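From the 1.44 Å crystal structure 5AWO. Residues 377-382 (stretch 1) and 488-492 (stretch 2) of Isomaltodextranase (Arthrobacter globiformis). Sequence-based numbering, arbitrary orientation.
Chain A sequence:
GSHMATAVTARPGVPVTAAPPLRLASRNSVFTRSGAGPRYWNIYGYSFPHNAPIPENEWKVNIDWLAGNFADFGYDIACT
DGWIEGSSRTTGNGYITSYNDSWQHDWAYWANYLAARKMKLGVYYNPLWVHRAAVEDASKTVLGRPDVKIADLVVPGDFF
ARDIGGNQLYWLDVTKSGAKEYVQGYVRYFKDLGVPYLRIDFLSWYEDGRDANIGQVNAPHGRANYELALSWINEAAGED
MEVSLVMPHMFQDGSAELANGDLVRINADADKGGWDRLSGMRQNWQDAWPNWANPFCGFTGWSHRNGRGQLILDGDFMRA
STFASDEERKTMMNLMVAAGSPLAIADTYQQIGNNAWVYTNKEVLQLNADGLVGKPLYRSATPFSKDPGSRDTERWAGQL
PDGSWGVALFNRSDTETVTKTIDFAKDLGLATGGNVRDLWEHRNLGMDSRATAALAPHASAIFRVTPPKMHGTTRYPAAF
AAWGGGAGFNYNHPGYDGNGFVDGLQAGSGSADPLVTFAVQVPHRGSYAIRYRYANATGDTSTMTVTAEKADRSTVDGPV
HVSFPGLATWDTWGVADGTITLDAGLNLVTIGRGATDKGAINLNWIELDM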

# COMPACT_ATOMS: atom_id res chain seq x y z
N LEU A 377 -13.51 -7.50 6.92
CA LEU A 377 -13.92 -8.87 7.22
C LEU A 377 -14.35 -9.57 5.93
O LEU A 377 -15.26 -9.14 5.26
CB LEU A 377 -15.08 -8.87 8.22
CG LEU A 377 -15.49 -10.23 8.77
CD1 LEU A 377 -14.36 -10.87 9.57
CD2 LEU A 377 -16.74 -10.06 9.62
N TYR A 378 -13.68 -10.66 5.59
CA TYR A 378 -14.07 -11.44 4.41
C TYR A 378 -15.31 -12.28 4.73
O TYR A 378 -15.39 -12.87 5.82
CB TYR A 378 -12.92 -12.33 3.91
CG TYR A 378 -11.99 -11.58 2.97
CD1 TYR A 378 -11.34 -10.41 3.38
CD2 TYR A 378 -11.80 -12.00 1.66
CE1 TYR A 378 -10.49 -9.72 2.53
CE2 TYR A 378 -10.95 -11.29 0.80
CZ TYR A 378 -10.32 -10.14 1.24
OH TYR A 378 -9.50 -9.45 0.37
N ARG A 379 -16.26 -12.25 3.80
CA ARG A 379 -17.55 -12.93 3.91
C ARG A 379 -17.67 -14.07 2.89
O ARG A 379 -18.45 -15.01 3.09
CB ARG A 379 -18.70 -11.91 3.80
CG ARG A 379 -18.59 -10.84 4.90
CD ARG A 379 -19.79 -9.92 5.02
NE ARG A 379 -19.90 -8.95 3.93
CZ ARG A 379 -20.68 -7.88 3.94
NH1 ARG A 379 -21.44 -7.59 5.00
NH2 ARG A 379 -20.68 -7.05 2.90
N SER A 380 -16.90 -14.01 1.80
CA SER A 380 -16.83 -15.11 0.83
C SER A 380 -15.56 -14.98 0.01
O SER A 380 -14.81 -14.01 0.16
CB SER A 380 -18.06 -15.14 -0.06
OG SER A 380 -17.94 -14.23 -1.14
N ALA A 381 -15.29 -15.97 -0.84
CA ALA A 381 -14.11 -15.98 -1.70
C ALA A 381 -14.26 -15.17 -2.98
O ALA A 381 -13.26 -14.88 -3.64
CB ALA A 381 -13.76 -17.43 -2.07
N THR A 382 -15.48 -14.80 -3.33
CA THR A 382 -15.77 -14.12 -4.60
C THR A 382 -15.07 -12.77 -4.62
O THR A 382 -15.14 -12.02 -3.65
CB THR A 382 -17.28 -13.91 -4.77
OG1 THR A 382 -17.96 -15.16 -4.55
CG2 THR A 382 -17.65 -13.37 -6.15
N GLY A 488 -5.49 -17.18 -1.40
CA GLY A 488 -6.63 -16.32 -1.09
C GLY A 488 -7.55 -16.88 -0.06
O GLY A 488 -7.32 -17.95 0.49
N PHE A 489 -8.61 -16.13 0.24
CA PHE A 489 -9.54 -16.49 1.28
C PHE A 489 -10.54 -17.55 0.86
O PHE A 489 -11.12 -17.48 -0.21
CB PHE A 489 -10.34 -15.25 1.68
CG PHE A 489 -11.41 -15.52 2.71
CD1 PHE A 489 -11.07 -15.53 4.04
CD2 PHE A 489 -12.72 -15.76 2.34
CE1 PHE A 489 -12.03 -15.78 5.01
CE2 PHE A 489 -13.69 -16.02 3.31
CZ PHE A 489 -13.34 -16.00 4.64
N ASN A 490 -10.83 -18.50 1.75
CA ASN A 490 -12.03 -19.28 1.55
C ASN A 490 -12.62 -19.72 2.89
O ASN A 490 -12.02 -19.48 3.93
CB ASN A 490 -11.77 -20.49 0.63
CG ASN A 490 -12.92 -20.76 -0.32
OD1 ASN A 490 -14.08 -20.60 0.05
ND2 ASN A 490 -12.61 -21.15 -1.56
N TYR A 491 -13.78 -20.35 2.82
CA TYR A 491 -14.51 -20.79 4.01
C TYR A 491 -15.35 -22.01 3.71
O TYR A 491 -16.31 -22.30 4.43
CB TYR A 491 -15.38 -19.65 4.58
CG TYR A 491 -16.64 -19.27 3.80
CD1 TYR A 491 -16.61 -19.06 2.42
CD2 TYR A 491 -17.87 -19.06 4.45
CE1 TYR A 491 -17.74 -18.71 1.71
CE2 TYR A 491 -19.02 -18.70 3.74
CZ TYR A 491 -18.94 -18.50 2.37
OH TYR A 491 -20.06 -18.13 1.65
N ASN A 492 -14.97 -22.74 2.66
CA ASN A 492 -15.86 -23.74 2.08
C ASN A 492 -15.64 -25.16 2.59
O ASN A 492 -16.20 -26.09 2.01
CB ASN A 492 -15.83 -23.68 0.55
CG ASN A 492 -14.49 -24.00 -0.04
OD1 ASN A 492 -13.44 -23.88 0.61
ND2 ASN A 492 -14.50 -24.41 -1.31
O HOH W 1 -21.01 -15.22 2.77

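No direct hydrogen bond joins these two stretches, whose touching residues are at least 108 positions apart in sequence; about 306 Å² of surface, both sides summed, is buried chiefly by aromatic packing. Phe489 contributes most. Buried, with its CA-to-CB bond directed toward the first stretch and chi1 in the t well, it lays a face of its ring beneath Tyr378. There Tyr378 CB sits 3.5 Å from the centroid of the Phe489 ring and only 2° off the ring normal, an almost ideal CH-pi contact. The two rings themselves meet obliquely, their centroids 5.3 Å apart and their planes at 47°, while Tyr378 CD2 packs 3.6 Å from Phe489 CB. Phenylalanine suits this site because its flat, apolar ring offers a broad surface and no polar group in need of a partner. Tyr378 is also buried, but its hydroxyl is satisfied by a hydrogen bond elsewhere in the structure. Backbone atoms of the first stretch also approach the Phe489 ring: Ser380 O lies 3.5 Å from Phe489 CD2, and Ala381 N approaches the ring edge.

Ala381 and Asn490 have the nearest CA atoms across the stretches, Ala381 CA and Asn490 CA being 5.1 Å apart. The small methyl of Ala381 fits closely against the opposing main chain, with Ala381 CB 3.2 Å from Phe489 O and 3.8 Å from Asn490 OD1. Asn490 OD1 accepts a hydrogen bond from Tyr491 N at 2.8 Å, an interaction within the second stretch.

Tyr491, more exposed, directs its CA-to-CB bond toward the first stretch with chi1 in the p well. Arg379 O lies over one ring face, 3.6 Å from Tyr491 CZ, and Ser380 CA packs 3.8 Å from Tyr491 CE1. Tyrosine suits this exposed position by combining an apolar ring with a polar tip: a water donates to Arg379 O at 2.6 Å and hydrogen-bonds to Tyr491 OH at 3.3 Å, bridging the stretches.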